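Local coordinates for myosin-I heavy chain (Dictyostelium discoideum, PDB 5EJY), which is an actin-based motor with ATPase activity that acts in the early steps of phagocytosis and in adhesion, and is represented here by a MyTH4-FERM unit of its tail, at residues Ile43-Leu48 / Glu54-Ala59; Val60-Lys65 / Asp103-Gln108; Ser64-Tyr69 / Ile110-Ser115; Ser86-Ile91 / Thr190-Ile195. All blocks are in the same frame, centred on the assembly; numbering follows the deposited sequence.

Interaction 1 of 4, residues Ile43-Leu48 / Glu54-Ala59; sequences IKSSLL and EQTKVA
In the helical MyTH4 domain of this myosin tail, the loop leading into helix 53-70 lays S45 and S46 against T56 and A59 on the first turns of that helix. The closest approach is aliphatic: S46 CB lies 3.5 Å from A59 CB, and the backbones are near enough there to bring the two CA atoms within 5.2 Å. T56 turns its methyl to the loop, CG2 being anti to the backbone N (chi1 of OG1 -62°), which puts CG2 3.8 Å from S46 OG and 3.9 Å from S45 OG. No direct hydrogen bond joins the segments; a water does, donating to S46 OG at 2.8 Å and lying 2.7 Å from T56 OG1. S46 OG donates to L48 O at 2.5 Å, with a C=O...donor angle of 171°. An alanine here would keep a CB against A59 but is likely to cost L48 O its donor and the water one of its two holds. Beyond the loop's turn, the amides of L47 and L48 bond to the two carboxylate oxygens of E104 on helix 102-112, while the L48 side chain rests on Y19 of helix 16-23.

Interaction 2 of 4, residues Val60-Lys65 / Asp103-Gln108; sequences VEIFSK and DEIYCQ
The F63 ring meets the Q108 amide at its edge: Q108 CD lies in the ring plane, OE1 stays near that plane, and ring and amide planes are 64° apart. Q108 OE1 is wedged against helix 60-65, 3.1 Å from F63 CA, 3.4 Å from F63 CD1 and 3.4 Å from I62 CG2. Although OE1 is also 3.2 Å from F63 N, the angle is too poor for a hydrogen bond. An extended chain beyond CG carries the amide to helix 60-65, and its other end is fixed: Q108 NE2 donates to the anti lone pair of E104 OE2 at 3.0 Å, with an N-H...O angle of 167° and the acceptor almost exactly in the amide plane. NE2 also bonds to A59 O. A leucine in its place would probably leave A59 O and E104 OE2 without this shared donor. Alongside, I62 CD1 touches I105 CG1 at 4.0 Å, the two side chains crossing at about a right angle. The axes of segments 60-65 and 103-108 approach to 10.4 Å, with a signed crossing angle of -38°. Helix 81-97 flanks the pair, F90 meeting I62 and I91 meeting I105; helix 119-133 adds T132 beside I105, and helix 16-23 packs on C107.

Interaction 3 of 4, residues Ser64-Tyr69 / Ile110-Ser115; sequences SKVLHY and IKQSTS
Just behind Q112, which meets V66 and L67 across the contact, I110 O is gripped by two donors near the C-terminal part of helix 102-112. T114 OG1 donates to it at 2.9 Å and S113 N at 3.2 Å, and they arrive from opposite faces of the carbonyl plane. The hydroxyl sits 43° out of that plane with a C=O...donor angle of 134°, so it does not follow a lone pair. T114 N also bonds to K111 O at 3.0 Å. Between the segments the contact is small, 99 Å² in all, and has no hydrogen bond of its own. The Q112 chain bends about its CB-CG bond (chi2 -61°), bringing NE2 to 3.4 Å from L67 CD2, the two side chains crossing at about a right angle. Its aliphatic part, CG, lies 4.2 Å from V66 CG1. The amide nitrogen finds its polar partner elsewhere, in Q39 O, so L67 provides an apolar neighbour for a group already satisfied. V66 points at Q112 and L67 reaches it with CD2, while V66 also packs on I91 of helix 81-97 and L128 of helix 119-133; that last helix adds V125 and W126 against S113.

Interaction 4 of 4, residues Ser86-Ile91 / Thr190-Ile195; sequences SPVKFI and TELESI
L192 carries the whole contact from helix 189-196, and its two methyls divide the work. On the buried side, L192 CD2 and V88 CG1 meet tip to tip at 4.1 Å; V88 and L192 are both buried, and F131 of helix 119-133 touches each of them. The backbones stay well apart, with the CA atoms of V88 and L192 separated by 9.0 Å, so the contact is made by the outer parts of the side chains. On the more solvent-facing side, K89 slants across L192; it is partly exposed although its CE comes closer, 3.8 Å from L192 CD1. Two bends, at chi2 (-68°) and chi4 (79°), let the lysine chain lie beside the leucine and still send its ammonium onward to a salt bridge with E272. The joined surface is modest, 109 Å², and lacks any hydrogen bond between the segments. Helix 81-97 is kinked here: P87 has no N-H to offer the preceding turn, and V88 N makes no such bond either. The chemistry is therefore of two kinds. Apolar packing inside the MyTH4 domain supplies no directional bond, whereas the lysine that borders it reaches E272 on helix 264-277 of the ubiquitin-like FERM lobe, and E191 bonds to S219 of that lobe as well. This is consistent with a MyTH4-FERM junction held partly by charged and polar links beside an apolar contact.

In the fold
From the N terminus, interaction 1 closes a short loop, folding residues 43-48 back on the start of helix 53-70. The same helix then continues into interactions 2 and 3, which share S64 and K65 and run along helix 102-112 to its end, each closing a mostly helical excursion of about 40 residues. E104 links interaction 1 to interaction 2, and F63 touches Q112 between interactions 2 and 3. Interaction 4 crosses both: its first segment lies inside their excursion, on helix 81-97, and its second far beyond, on helix 189-196. Its centre is about 15 Å from each of theirs, and K65 against P87 and F90 joins helix 53-70 to helix 81-97.

Interaction 1 of 4, residues Ile43-Leu48 / Glu54-Ala59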
loop_
_atom_site.group_PDB
_atom_site.type_symbol
_atom_site.label_atom_id
_atom_site.label_comp_id
_atom_site.label_asym_id
_atom_site.label_seq_id
_atom_site.Cartn_x
_atom_site.Cartn_y
_atom_site.Cartn_z
ATOM N N ILE A 43 14.601 23.400 26.473
ATOM C CA ILE A 43 14.726 22.655 27.718
ATOM C C ILE A 43 16.192 22.283 27.913
ATOM O O ILE A 43 16.918 22.069 26.939
ATOM C CB ILE A 43 13.816 21.402 27.770
ATOM C CG1 ILE A 43 14.065 20.481 26.571
ATOM C CG2 ILE A 43 12.337 21.805 27.813
ATOM C CD1 ILE A 43 13.241 19.202 26.638
ATOM N N LYS A 44 16.631 22.228 29.166
ATOM C CA LYS A 44 18.052 22.053 29.454
ATOM C C LYS A 44 18.440 20.583 29.567
ATOM O O LYS A 44 19.620 20.246 29.663
ATOM C CB LYS A 44 18.444 22.837 30.714
ATOM C CG LYS A 44 18.326 24.347 30.529
ATOM C CD LYS A 44 18.468 25.109 31.833
ATOM C CE LYS A 44 18.370 26.612 31.592
ATOM N N SER A 45 17.434 19.716 29.543
ATOM C CA SER A 45 17.652 18.280 29.500
ATOM C C SER A 45 16.387 17.637 28.941
ATOM O O SER A 45 15.441 18.341 28.594
ATOM C CB SER A 45 17.967 17.744 30.898
ATOM O OG SER A 45 18.350 16.380 30.854
ATOM N N SER A 46 16.366 16.310 28.842
ATOM C CA SER A 46 15.166 15.614 28.390
ATOM C C SER A 46 14.069 15.775 29.444
ATOM O O SER A 46 14.375 15.965 30.621
ATOM C CB SER A 46 15.467 14.128 28.160
ATOM O OG SER A 46 15.959 13.502 29.334
ATOM N N LEU A 47 12.803 15.700 29.034
ATOM C CA LEU A 47 11.693 15.703 29.996
ATOM C C LEU A 47 11.636 14.441 30.839
ATOM O O LEU A 47 11.345 14.501 32.033
ATOM C CB LEU A 47 10.329 15.903 29.308
ATOM C CG LEU A 47 9.990 17.248 28.667
ATOM C CD1 LEU A 47 8.502 17.289 28.255
ATOM C CD2 LEU A 47 10.309 18.432 29.598
ATOM N N LEU A 48 11.888 13.291 30.215
ATOM C CA LEU A 48 11.870 12.033 30.935
ATOM C C LEU A 48 13.303 11.556 31.163
ATOM O O LEU A 48 14.255 12.154 30.667
ATOM C CB LEU A 48 11.050 10.983 30.177
ATOM C CG LEU A 48 9.608 11.401 29.876
ATOM C CD1 LEU A 48 8.882 10.339 29.056
ATOM C CD2 LEU A 48 8.845 11.682 31.195
ATOM N N GLU A 54 22.791 9.281 24.632
ATOM C CA GLU A 54 22.474 9.743 23.281
ATOM C C GLU A 54 20.993 10.085 23.136
ATOM O O GLU A 54 20.643 11.018 22.422
ATOM C CB GLU A 54 22.889 8.705 22.227
ATOM C CG GLU A 54 22.282 8.930 20.839
ATOM C CD GLU A 54 22.962 10.046 20.060
ATOM O OE1 GLU A 54 24.007 10.553 20.527
ATOM O OE2 GLU A 54 22.453 10.408 18.974
ATOM N N GLN A 55 20.125 9.324 23.798
ATOM C CA GLN A 55 18.693 9.590 23.722
ATOM C C GLN A 55 18.331 10.841 24.504
ATOM O O GLN A 55 17.386 11.549 24.154
ATOM C CB GLN A 55 17.866 8.398 24.204
ATOM C CG GLN A 55 17.740 7.294 23.157
ATOM C CD GLN A 55 16.957 6.097 23.647
ATOM O OE1 GLN A 55 15.797 6.218 24.049
ATOM N NE2 GLN A 55 17.588 4.923 23.617
ATOM N N THR A 56 19.084 11.112 25.564
ATOM C CA THR A 56 18.894 12.348 26.309
ATOM C C THR A 56 19.207 13.529 25.399
ATOM O O THR A 56 18.454 14.499 25.341
ATOM C CB THR A 56 19.803 12.402 27.551
ATOM O OG1 THR A 56 19.471 11.324 28.433
ATOM C CG2 THR A 56 19.637 13.723 28.281
ATOM N N LYS A 57 20.321 13.437 24.675
ATOM C CA LYS A 57 20.730 14.499 23.765
ATOM C C LYS A 57 19.715 14.705 22.643
ATOM O O LYS A 57 19.386 15.836 22.284
ATOM C CB LYS A 57 22.101 14.186 23.149
ATOM C CG LYS A 57 22.559 15.238 22.140
ATOM C CD LYS A 57 23.862 14.845 21.433
ATOM C CE LYS A 57 23.648 13.721 20.418
ATOM N NZ LYS A 57 22.953 14.172 19.170
ATOM N N VAL A 58 19.231 13.606 22.081
ATOM C CA VAL A 58 18.237 13.685 21.017
ATOM C C VAL A 58 16.904 14.277 21.514
ATOM O O VAL A 58 16.237 15.021 20.795
ATOM C CB VAL A 58 18.004 12.301 20.386
ATOM C CG1 VAL A 58 16.795 12.339 19.436
ATOM C CG2 VAL A 58 19.267 11.835 19.646
ATOM N N ALA A 59 16.511 13.941 22.735
ATOM C CA ALA A 59 15.270 14.489 23.295
ATOM C C ALA A 59 15.332 16.010 23.338
ATOM O O ALA A 59 14.357 16.701 23.020
ATOM C CB ALA A 59 15.010 13.929 24.679
HETATM O O HOH W 1 17.816 11.776 30.491
#

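Interaction 2 of 4, residues Val60-Lys65 / Asp103-Gln108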
loop_
_atom_site.group_PDB
_atom_site.type_symbol
_atom_site.label_atom_id
_atom_site.label_comp_id
_atom_site.label_asym_id
_atom_site.label_seq_id
_atom_site.Cartn_x
_atom_site.Cartn_y
_atom_site.Cartn_z
ATOM N N VAL A 60 16.486 16.532 23.731
ATOM C CA VAL A 60 16.710 17.971 23.739
ATOM C C VAL A 60 16.632 18.555 22.331
ATOM O O VAL A 60 16.053 19.621 22.140
ATOM C CB VAL A 60 18.060 18.341 24.406
ATOM C CG1 VAL A 60 18.383 19.807 24.177
ATOM C CG2 VAL A 60 18.034 17.999 25.906
ATOM N N GLU A 61 17.196 17.857 21.345
ATOM C CA GLU A 61 17.116 18.308 19.954
ATOM C C GLU A 61 15.672 18.286 19.442
ATOM O O GLU A 61 15.247 19.168 18.695
ATOM C CB GLU A 61 17.980 17.419 19.045
ATOM C CG GLU A 61 19.463 17.492 19.333
ATOM C CD GLU A 61 20.270 16.505 18.500
ATOM O OE1 GLU A 61 19.667 15.597 17.879
ATOM O OE2 GLU A 61 21.509 16.638 18.466
ATOM N N ILE A 62 14.933 17.254 19.825
ATOM C CA ILE A 62 13.533 17.144 19.433
ATOM C C ILE A 62 12.761 18.378 19.915
ATOM O O ILE A 62 11.953 18.954 19.187
ATOM C CB ILE A 62 12.906 15.841 19.986
ATOM C CG1 ILE A 62 13.370 14.651 19.136
ATOM C CG2 ILE A 62 11.365 15.962 20.044
ATOM C CD1 ILE A 62 13.076 13.267 19.715
ATOM N N PHE A 63 13.029 18.798 21.143
ATOM C CA PHE A 63 12.332 19.961 21.673
ATOM C C PHE A 63 12.632 21.201 20.848
ATOM O O PHE A 63 11.738 21.980 20.539
ATOM C CB PHE A 63 12.649 20.199 23.149
ATOM C CG PHE A 63 11.719 21.196 23.795
ATOM C CD1 PHE A 63 10.469 20.806 24.241
ATOM C CD2 PHE A 63 12.080 22.528 23.913
ATOM C CE1 PHE A 63 9.600 21.733 24.830
ATOM C CE2 PHE A 63 11.224 23.454 24.500
ATOM C CZ PHE A 63 9.987 23.058 24.950
ATOM N N SER A 64 13.889 21.378 20.469
ATOM C CA SER A 64 14.239 22.464 19.555
ATOM C C SER A 64 13.466 22.378 18.236
ATOM O O SER A 64 13.048 23.407 17.695
ATOM C CB SER A 64 15.745 22.500 19.292
ATOM O OG SER A 64 16.452 22.605 20.516
ATOM N N LYS A 65 13.271 21.165 17.717
ATOM C CA LYS A 65 12.486 20.996 16.491
ATOM C C LYS A 65 11.011 21.357 16.699
ATOM O O LYS A 65 10.380 21.951 15.821
ATOM C CB LYS A 65 12.594 19.568 15.937
ATOM C CG LYS A 65 14.005 19.078 15.668
ATOM C CD LYS A 65 14.745 19.932 14.656
ATOM C CE LYS A 65 16.089 19.287 14.310
ATOM N NZ LYS A 65 17.012 20.221 13.611
ATOM N N ASP A 103 7.440 8.310 24.434
ATOM C CA ASP A 103 6.746 9.000 25.539
ATOM C C ASP A 103 7.336 10.382 25.766
ATOM O O ASP A 103 6.612 11.344 26.031
ATOM C CB ASP A 103 6.734 8.162 26.817
ATOM C CG ASP A 103 5.824 6.948 26.701
ATOM O OD1 ASP A 103 5.007 6.883 25.748
ATOM O OD2 ASP A 103 5.917 6.058 27.565
ATOM N N GLU A 104 8.655 10.485 25.626
ATOM C CA GLU A 104 9.332 11.777 25.638
ATOM C C GLU A 104 8.668 12.776 24.692
ATOM O O GLU A 104 8.301 13.885 25.100
ATOM C CB GLU A 104 10.808 11.610 25.258
ATOM C CG GLU A 104 11.563 12.925 25.120
ATOM C CD GLU A 104 11.982 13.507 26.459
ATOM O OE1 GLU A 104 12.254 12.721 27.393
ATOM O OE2 GLU A 104 12.030 14.753 26.572
ATOM N N ILE A 105 8.526 12.382 23.426
ATOM C CA ILE A 105 7.889 13.220 22.421
ATOM C C ILE A 105 6.479 13.621 22.832
ATOM O O ILE A 105 6.119 14.803 22.768
ATOM C CB ILE A 105 7.871 12.531 21.027
ATOM C CG1 ILE A 105 9.305 12.330 20.513
ATOM C CG2 ILE A 105 7.027 13.334 20.025
ATOM C CD1 ILE A 105 9.439 11.175 19.508
ATOM N N TYR A 106 5.668 12.663 23.265
ATOM C CA TYR A 106 4.300 13.013 23.630
ATOM C C TYR A 106 4.255 13.979 24.820
ATOM O O TYR A 106 3.430 14.875 24.850
ATOM C CB TYR A 106 3.477 11.767 23.940
ATOM C CG TYR A 106 2.846 11.124 22.723
ATOM C CD1 TYR A 106 1.657 11.609 22.199
ATOM C CD2 TYR A 106 3.449 10.036 22.091
ATOM C CE1 TYR A 106 1.066 11.023 21.087
ATOM C CE2 TYR A 106 2.858 9.436 20.973
ATOM C CZ TYR A 106 1.668 9.935 20.484
ATOM O OH TYR A 106 1.067 9.356 19.387
ATOM N N CYS A 107 5.147 13.795 25.788
ATOM C CA CYS A 107 5.179 14.667 26.963
ATOM C C CYS A 107 5.557 16.080 26.574
ATOM O O CYS A 107 5.042 17.038 27.147
ATOM C CB CYS A 107 6.155 14.147 28.025
ATOM S SG CYS A 107 5.571 12.735 28.927
ATOM N N GLN A 108 6.476 16.217 25.621
ATOM C CA GLN A 108 6.840 17.543 25.127
ATOM C C GLN A 108 5.660 18.242 24.467
ATOM O O GLN A 108 5.509 19.462 24.589
ATOM C CB GLN A 108 8.009 17.475 24.145
ATOM C CG GLN A 108 9.321 17.023 24.771
ATOM C CD GLN A 108 10.483 17.074 23.787
ATOM O OE1 GLN A 108 10.417 17.753 22.759
ATOM N NE2 GLN A 108 11.553 16.358 24.102
#

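Interaction 3 of 4, residues Ser64-Tyr69 / Ile110-Ser115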
loop_
_atom_site.group_PDB
_atom_site.type_symbol
_atom_site.label_atom_id
_atom_site.label_comp_id
_atom_site.label_asym_id
_atom_site.label_seq_id
_atom_site.Cartn_x
_atom_site.Cartn_y
_atom_site.Cartn_z
ATOM N N SER A 64 13.889 21.378 20.469
ATOM C CA SER A 64 14.239 22.464 19.555
ATOM C C SER A 64 13.466 22.378 18.236
ATOM O O SER A 64 13.048 23.407 17.695
ATOM C CB SER A 64 15.745 22.500 19.292
ATOM O OG SER A 64 16.452 22.605 20.516
ATOM N N LYS A 65 13.271 21.165 17.717
ATOM C CA LYS A 65 12.486 20.996 16.491
ATOM C C LYS A 65 11.011 21.357 16.699
ATOM O O LYS A 65 10.380 21.951 15.821
ATOM C CB LYS A 65 12.594 19.568 15.937
ATOM C CG LYS A 65 14.005 19.078 15.668
ATOM C CD LYS A 65 14.745 19.932 14.656
ATOM C CE LYS A 65 16.089 19.287 14.310
ATOM N NZ LYS A 65 17.012 20.221 13.611
ATOM N N VAL A 66 10.465 20.978 17.851
ATOM C CA VAL A 66 9.108 21.379 18.224
ATOM C C VAL A 66 8.982 22.907 18.222
ATOM O O VAL A 66 8.101 23.473 17.574
ATOM C CB VAL A 66 8.714 20.824 19.619
ATOM C CG1 VAL A 66 7.364 21.397 20.076
ATOM C CG2 VAL A 66 8.681 19.285 19.609
ATOM N N LEU A 67 9.873 23.575 18.943
ATOM C CA LEU A 67 9.869 25.034 18.972
ATOM C C LEU A 67 9.956 25.602 17.563
ATOM O O LEU A 67 9.239 26.546 17.216
ATOM C CB LEU A 67 11.032 25.554 19.813
ATOM C CG LEU A 67 10.905 25.300 21.314
ATOM C CD1 LEU A 67 12.155 25.760 22.052
ATOM C CD2 LEU A 67 9.672 25.990 21.844
ATOM N N HIS A 68 10.845 25.028 16.754
ATOM C CA HIS A 68 11.017 25.496 15.382
ATOM C C HIS A 68 9.732 25.396 14.562
ATOM O O HIS A 68 9.399 26.313 13.811
ATOM C CB HIS A 68 12.138 24.733 14.686
ATOM C CG HIS A 68 12.521 25.305 13.362
ATOM N ND1 HIS A 68 11.924 24.914 12.181
ATOM C CD2 HIS A 68 13.430 26.251 13.028
ATOM C CE1 HIS A 68 12.456 25.588 11.178
ATOM N NE2 HIS A 68 13.370 26.409 11.666
ATOM N N TYR A 69 9.014 24.281 14.688
ATOM C CA TYR A 69 7.771 24.106 13.935
ATOM C C TYR A 69 6.703 25.056 14.453
ATOM O O TYR A 69 5.958 25.653 13.676
ATOM C CB TYR A 69 7.261 22.661 13.997
ATOM C CG TYR A 69 5.970 22.453 13.232
ATOM C CD1 TYR A 69 4.740 22.520 13.872
ATOM C CD2 TYR A 69 5.984 22.191 11.871
ATOM C CE1 TYR A 69 3.549 22.334 13.171
ATOM C CE2 TYR A 69 4.805 22.010 11.163
ATOM C CZ TYR A 69 3.598 22.078 11.810
ATOM O OH TYR A 69 2.434 21.894 11.101
ATOM N N ILE A 110 2.334 17.554 25.040
ATOM C CA ILE A 110 1.381 17.863 26.108
ATOM C C ILE A 110 1.813 19.150 26.793
ATOM O O ILE A 110 1.022 20.086 26.948
ATOM C CB ILE A 110 1.315 16.732 27.137
ATOM C CG1 ILE A 110 0.747 15.469 26.485
ATOM C CG2 ILE A 110 0.461 17.150 28.356
ATOM C CD1 ILE A 110 0.998 14.202 27.269
ATOM N N LYS A 111 3.085 19.194 27.178
ATOM C CA LYS A 111 3.679 20.364 27.825
ATOM C C LYS A 111 3.473 21.653 27.026
ATOM O O LYS A 111 2.992 22.658 27.562
ATOM C CB LYS A 111 5.180 20.118 28.072
ATOM C CG LYS A 111 6.008 21.369 28.335
ATOM C CD LYS A 111 7.505 21.030 28.472
ATOM C CE LYS A 111 8.350 22.298 28.498
ATOM N NZ LYS A 111 8.062 23.101 29.735
ATOM N N GLN A 112 3.837 21.630 25.747
ATOM C CA GLN A 112 3.790 22.847 24.944
ATOM C C GLN A 112 2.369 23.286 24.603
ATOM O O GLN A 112 2.164 24.403 24.125
ATOM C CB GLN A 112 4.607 22.700 23.657
ATOM C CG GLN A 112 6.121 22.677 23.879
ATOM C CD GLN A 112 6.639 23.960 24.527
ATOM O OE1 GLN A 112 6.654 24.090 25.748
ATOM N NE2 GLN A 112 7.072 24.902 23.704
ATOM N N SER A 113 1.400 22.403 24.818
ATOM C CA SER A 113 0.007 22.768 24.588
ATOM C C SER A 113 -0.706 23.081 25.912
ATOM O O SER A 113 -1.924 23.251 25.941
ATOM C CB SER A 113 -0.737 21.665 23.823
ATOM O OG SER A 113 -0.810 20.473 24.592
ATOM N N THR A 114 0.058 23.135 27.003
ATOM C CA THR A 114 -0.497 23.441 28.324
ATOM C C THR A 114 -0.219 24.895 28.684
ATOM O O THR A 114 0.931 25.325 28.678
ATOM C CB THR A 114 0.094 22.526 29.408
ATOM O OG1 THR A 114 -0.361 21.186 29.192
ATOM C CG2 THR A 114 -0.338 22.987 30.814
ATOM N N SER A 115 -1.278 25.650 28.980
ATOM C CA SER A 115 -1.153 27.074 29.290
ATOM C C SER A 115 -0.386 27.810 28.222
ATOM O O SER A 115 0.476 28.628 28.529
ATOM C CB SER A 115 -0.464 27.283 30.631
ATOM O OG SER A 115 -1.300 26.829 31.673
#

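Interaction 4 of 4, residues Ser86-Ile91 / Thr190-Ile195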
loop_
_atom_site.group_PDB
_atom_site.type_symbol
_atom_site.label_atom_id
_atom_site.label_comp_id
_atom_site.label_asym_id
_atom_site.label_seq_id
_atom_site.Cartn_x
_atom_site.Cartn_y
_atom_site.Cartn_z
ATOM N N SER A 86 10.465 19.537 7.606
ATOM C CA SER A 86 11.722 18.933 8.031
ATOM C C SER A 86 11.849 18.720 9.551
ATOM O O SER A 86 12.302 17.657 9.983
ATOM C CB SER A 86 12.936 19.687 7.460
ATOM O OG SER A 86 12.995 21.020 7.933
ATOM N N PRO A 87 11.457 19.713 10.368
ATOM C CA PRO A 87 11.534 19.423 11.808
ATOM C C PRO A 87 10.565 18.316 12.228
ATOM O O PRO A 87 10.868 17.563 13.156
ATOM C CB PRO A 87 11.139 20.756 12.464
ATOM C CG PRO A 87 10.341 21.476 11.415
ATOM C CD PRO A 87 10.960 21.074 10.101
ATOM N N VAL A 88 9.418 18.227 11.557
ATOM C CA VAL A 88 8.447 17.165 11.820
ATOM C C VAL A 88 9.018 15.783 11.466
ATOM O O VAL A 88 8.915 14.831 12.247
ATOM C CB VAL A 88 7.117 17.408 11.068
ATOM C CG1 VAL A 88 6.157 16.249 11.275
ATOM C CG2 VAL A 88 6.482 18.704 11.533
ATOM N N LYS A 89 9.639 15.686 10.295
ATOM C CA LYS A 89 10.270 14.448 9.856
ATOM C C LYS A 89 11.324 13.981 10.853
ATOM O O LYS A 89 11.450 12.791 11.144
ATOM C CB LYS A 89 10.916 14.650 8.480
ATOM C CG LYS A 89 9.930 14.860 7.341
ATOM C CD LYS A 89 9.124 13.605 7.069
ATOM C CE LYS A 89 8.265 13.744 5.816
ATOM N NZ LYS A 89 9.016 13.548 4.547
ATOM N N PHE A 90 12.096 14.924 11.376
ATOM C CA PHE A 90 13.119 14.575 12.347
ATOM C C PHE A 90 12.490 13.913 13.580
ATOM O O PHE A 90 12.887 12.818 14.003
ATOM C CB PHE A 90 13.910 15.821 12.747
ATOM C CG PHE A 90 14.990 15.549 13.752
ATOM C CD1 PHE A 90 16.269 15.223 13.341
ATOM C CD2 PHE A 90 14.723 15.616 15.108
ATOM C CE1 PHE A 90 17.268 14.968 14.266
ATOM C CE2 PHE A 90 15.717 15.356 16.041
ATOM C CZ PHE A 90 16.989 15.041 15.621
ATOM N N ILE A 91 11.509 14.598 14.153
ATOM C CA ILE A 91 10.787 14.103 15.318
ATOM C C ILE A 91 10.191 12.710 15.109
ATOM O O ILE A 91 10.395 11.815 15.927
ATOM C CB ILE A 91 9.653 15.075 15.709
ATOM C CG1 ILE A 91 10.246 16.432 16.099
ATOM C CG2 ILE A 91 8.833 14.506 16.868
ATOM C CD1 ILE A 91 9.228 17.491 16.342
ATOM N N THR A 190 2.928 14.674 1.423
ATOM C CA THR A 190 1.534 14.710 0.987
ATOM C C THR A 190 0.591 14.296 2.114
ATOM O O THR A 190 -0.475 14.887 2.305
ATOM C CB THR A 190 1.292 13.809 -0.226
ATOM O OG1 THR A 190 2.206 14.166 -1.262
ATOM C CG2 THR A 190 -0.125 13.997 -0.734
ATOM N N GLU A 191 0.984 13.274 2.864
ATOM C CA GLU A 191 0.166 12.826 3.984
ATOM C C GLU A 191 0.129 13.867 5.107
ATOM O O GLU A 191 -0.930 14.138 5.680
ATOM C CB GLU A 191 0.677 11.472 4.502
ATOM C CG GLU A 191 -0.119 10.917 5.685
ATOM C CD GLU A 191 0.496 9.644 6.258
ATOM O OE1 GLU A 191 1.431 9.073 5.636
ATOM O OE2 GLU A 191 0.041 9.200 7.330
ATOM N N LEU A 192 1.283 14.446 5.425
ATOM C CA LEU A 192 1.354 15.461 6.479
ATOM C C LEU A 192 0.482 16.667 6.159
ATOM O O LEU A 192 -0.150 17.239 7.047
ATOM C CB LEU A 192 2.806 15.909 6.720
ATOM C CG LEU A 192 3.728 14.869 7.361
ATOM C CD1 LEU A 192 5.165 15.326 7.292
ATOM C CD2 LEU A 192 3.316 14.619 8.810
ATOM N N GLU A 193 0.448 17.053 4.888
ATOM C CA GLU A 193 -0.421 18.155 4.459
ATOM C C GLU A 193 -1.888 17.875 4.771
ATOM O O GLU A 193 -2.587 18.732 5.311
ATOM C CB GLU A 193 -0.201 18.467 2.974
ATOM C CG GLU A 193 1.160 19.097 2.715
ATOM C CD GLU A 193 1.477 19.286 1.241
ATOM O OE1 GLU A 193 1.091 18.422 0.419
ATOM O OE2 GLU A 193 2.127 20.303 0.907
ATOM N N SER A 194 -2.348 16.672 4.448
ATOM C CA SER A 194 -3.704 16.243 4.792
ATOM C C SER A 194 -3.950 16.192 6.301
ATOM O O SER A 194 -4.968 16.684 6.793
ATOM C CB SER A 194 -3.994 14.864 4.187
ATOM O OG SER A 194 -4.025 14.931 2.774
ATOM N N ILE A 195 -3.029 15.577 7.040
ATOM C CA ILE A 195 -3.171 15.481 8.487
ATOM C C ILE A 195 -3.278 16.875 9.093
ATOM O O ILE A 195 -4.158 17.135 9.916
ATOM C CB ILE A 195 -1.968 14.753 9.128
ATOM C CG1 ILE A 195 -1.934 13.289 8.673
ATOM C CG2 ILE A 195 -2.047 14.835 10.657
ATOM C CD1 ILE A 195 -0.637 12.575 9.019
#